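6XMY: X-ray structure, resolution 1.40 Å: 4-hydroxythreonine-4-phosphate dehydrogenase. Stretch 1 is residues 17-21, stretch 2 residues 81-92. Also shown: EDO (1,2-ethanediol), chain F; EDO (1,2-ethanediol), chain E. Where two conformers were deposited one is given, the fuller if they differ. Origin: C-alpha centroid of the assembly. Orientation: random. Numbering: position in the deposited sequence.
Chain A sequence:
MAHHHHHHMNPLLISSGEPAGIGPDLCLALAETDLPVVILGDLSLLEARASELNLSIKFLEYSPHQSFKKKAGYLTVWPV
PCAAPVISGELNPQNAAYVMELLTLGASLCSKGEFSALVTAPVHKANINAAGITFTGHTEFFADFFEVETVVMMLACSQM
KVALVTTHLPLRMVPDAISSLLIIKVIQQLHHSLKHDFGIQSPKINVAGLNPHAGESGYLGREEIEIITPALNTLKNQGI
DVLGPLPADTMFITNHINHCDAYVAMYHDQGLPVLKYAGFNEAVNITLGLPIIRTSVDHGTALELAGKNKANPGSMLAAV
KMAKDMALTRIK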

# COMPACT_ATOMS: atom_id res chain seq x y z
N GLY A 17 3.09 -8.82 -8.70
CA GLY A 17 4.32 -8.27 -8.16
C GLY A 17 5.59 -8.96 -8.66
O GLY A 17 5.63 -9.51 -9.76
N GLU A 18 6.64 -8.87 -7.85
CA GLU A 18 7.93 -9.44 -8.21
C GLU A 18 7.80 -10.96 -8.38
O GLU A 18 7.41 -11.64 -7.42
N PRO A 19 8.07 -11.51 -9.56
CA PRO A 19 7.71 -12.91 -9.80
C PRO A 19 8.55 -13.90 -9.02
O PRO A 19 8.06 -15.00 -8.73
N ALA A 20 9.79 -13.54 -8.65
CA ALA A 20 10.65 -14.44 -7.90
C ALA A 20 10.34 -14.44 -6.41
O ALA A 20 10.86 -15.29 -5.68
N GLY A 21 9.51 -13.50 -5.95
CA GLY A 21 9.15 -13.39 -4.56
C GLY A 21 7.82 -14.06 -4.25
O GLY A 21 7.30 -14.86 -5.03
N PRO A 81 3.30 -11.75 -19.96
CA PRO A 81 4.43 -12.69 -20.02
C PRO A 81 5.71 -12.13 -19.42
O PRO A 81 6.13 -11.02 -19.74
N CYS A 82 6.35 -12.92 -18.56
CA CYS A 82 7.71 -12.60 -18.12
C CYS A 82 8.65 -12.66 -19.32
O CYS A 82 8.44 -13.42 -20.27
N ALA A 83 9.69 -11.82 -19.29
CA ALA A 83 10.71 -11.88 -20.34
C ALA A 83 11.52 -13.16 -20.26
O ALA A 83 11.97 -13.68 -21.30
N ALA A 84 11.72 -13.70 -19.06
CA ALA A 84 12.48 -14.92 -18.86
C ALA A 84 11.76 -15.78 -17.83
O ALA A 84 11.14 -15.26 -16.90
N PRO A 85 11.83 -17.11 -17.98
CA PRO A 85 11.25 -17.99 -16.98
C PRO A 85 11.83 -17.71 -15.61
O PRO A 85 13.00 -17.36 -15.46
N VAL A 86 10.99 -17.90 -14.60
CA VAL A 86 11.25 -17.46 -13.24
C VAL A 86 11.78 -18.63 -12.43
O VAL A 86 11.29 -19.76 -12.54
N ILE A 87 12.77 -18.35 -11.58
CA ILE A 87 13.27 -19.30 -10.60
C ILE A 87 12.95 -18.72 -9.23
O ILE A 87 13.32 -17.58 -8.94
N SER A 88 12.23 -19.48 -8.40
CA SER A 88 11.81 -18.98 -7.10
C SER A 88 12.99 -18.47 -6.29
O SER A 88 14.01 -19.15 -6.16
N GLY A 89 12.83 -17.26 -5.75
CA GLY A 89 13.85 -16.66 -4.91
C GLY A 89 15.00 -16.00 -5.64
O GLY A 89 15.85 -15.38 -4.99
N GLU A 90 15.05 -16.10 -6.96
CA GLU A 90 16.18 -15.62 -7.75
C GLU A 90 15.75 -14.38 -8.53
O GLU A 90 15.04 -14.48 -9.54
N LEU A 91 16.16 -13.21 -8.06
CA LEU A 91 15.85 -11.98 -8.77
C LEU A 91 16.48 -12.01 -10.16
O LEU A 91 17.60 -12.50 -10.34
N ASN A 92 15.77 -11.47 -11.12
CA ASN A 92 16.28 -11.38 -12.48
C ASN A 92 15.94 -9.99 -13.00
O ASN A 92 14.76 -9.65 -13.18

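The apolar centre of this contact is built from A20, P19 and V86, whose CA-to-CB bonds all point toward the opposing stretch. A20 gives up the most surface. Its methyl sits close against backbone, with CB 3.3 Å from E90 O and 3.8 Å from I87 O, and here the two stretches run close together, the CA atoms of A20 and S88 being 4.8 Å apart. V86, with chi1 in the t well, extends both methyls across the gap: CG1 lies 3.6 Å from P19 O and 4.3 Å from A20 CB, while CG2 lies 3.7 Å from P19 CB. The proline ring, C-gamma endo, offers a rigid apolar surface, and C82 (rotamer m) adds a looser contact, SG to P19 CB at 4.2 Å.

Farther out, E18 and L91 both leave the backbone sideways, yet their ends come nearer the other stretch. L91 (m, t) brings CD2 to 3.7 Å from E18 CD, laying a methyl against the carboxylate carbon. The bent E18 chain (t, p) folds its carboxylate back over its own turn, where OE1 accepts a 3.0 Å hydrogen bond from A20 N. Water 1 donates to E18 OE1 at 2.6 Å and accepts from N92 N at 2.8 Å, thereby bridging the stretches.

One direct hydrogen bond joins them, G89 N to A20 O at 2.8 Å. G89 occupies a type II turn with positive phi, a conformation that favours glycine. I87, S88 and E90 point away. At the polar edge, two ethanediols, probably from the crystallisation liquor, occupy polar sites: V86 N donates to O1 of EDO (chain F) at 3.0 Å, whose O2 donates to V86 O at 2.9 Å, and O1 of EDO (chain E) donates to S88 OG (chi1 m) at 3.2 Å.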

# COMPACT_ATOMS: atom_id res chain seq x y z
CB GLU A 18 8.96 -9.09 -7.14
CG GLU A 18 10.23 -9.92 -7.19
CD GLU A 18 10.91 -9.91 -8.54
OE1 GLU A 18 11.29 -11.00 -9.01
OE2 GLU A 18 11.07 -8.82 -9.13
CB PRO A 19 7.92 -13.08 -11.32
CG PRO A 19 8.87 -11.99 -11.69
CD PRO A 19 8.56 -10.84 -10.78
CB ALA A 20 12.12 -14.05 -8.10
CB PRO A 81 4.60 -12.93 -21.53
CG PRO A 81 4.11 -11.64 -22.16
CD PRO A 81 2.99 -11.14 -21.27
CB CYS A 82 8.20 -13.60 -17.07
SG CYS A 82 7.35 -13.50 -15.50
CB ALA A 83 11.63 -10.67 -20.26
CB ALA A 84 13.91 -14.64 -18.38
CB PRO A 85 11.64 -19.39 -17.47
CG PRO A 85 11.75 -19.23 -18.94
CD PRO A 85 12.32 -17.85 -19.16
CB VAL A 86 9.96 -16.89 -12.62
CG1 VAL A 86 10.22 -16.46 -11.17
CG2 VAL A 86 9.42 -15.72 -13.45
CB ILE A 87 14.78 -19.53 -10.78
CG1 ILE A 87 15.05 -20.16 -12.15
CG2 ILE A 87 15.34 -20.40 -9.65
CD1 ILE A 87 16.50 -20.07 -12.57
CB SER A 88 11.11 -20.09 -6.32
OG SER A 88 10.00 -20.56 -7.05
CB GLU A 90 16.68 -16.72 -8.69
CG GLU A 90 17.77 -16.29 -9.66
CD GLU A 90 19.15 -16.18 -9.03
OE1 GLU A 90 19.50 -17.03 -8.18
OE2 GLU A 90 19.88 -15.23 -9.38
CB LEU A 91 16.41 -10.77 -8.02
CG LEU A 91 15.70 -10.39 -6.72
CD1 LEU A 91 16.49 -9.30 -6.01
CD2 LEU A 91 14.28 -9.93 -7.00
CB ASN A 92 15.65 -12.47 -13.34
CG ASN A 92 16.16 -12.47 -14.77
OD1 ASN A 92 16.89 -11.56 -15.18
ND2 ASN A 92 15.77 -13.48 -15.55
C1 EDO F . 7.67 -19.86 -15.56
O1 EDO F . 8.20 -18.54 -15.37
C2 EDO F . 8.21 -20.81 -14.48
O2 EDO F . 9.63 -20.98 -14.61
C1 EDO E . 8.26 -20.75 -10.72
O1 EDO E . 9.04 -19.77 -10.04
C2 EDO E . 8.33 -22.05 -9.94
O2 EDO E . 7.73 -21.83 -8.67
O HOH W 1 12.99 -11.04 -11.01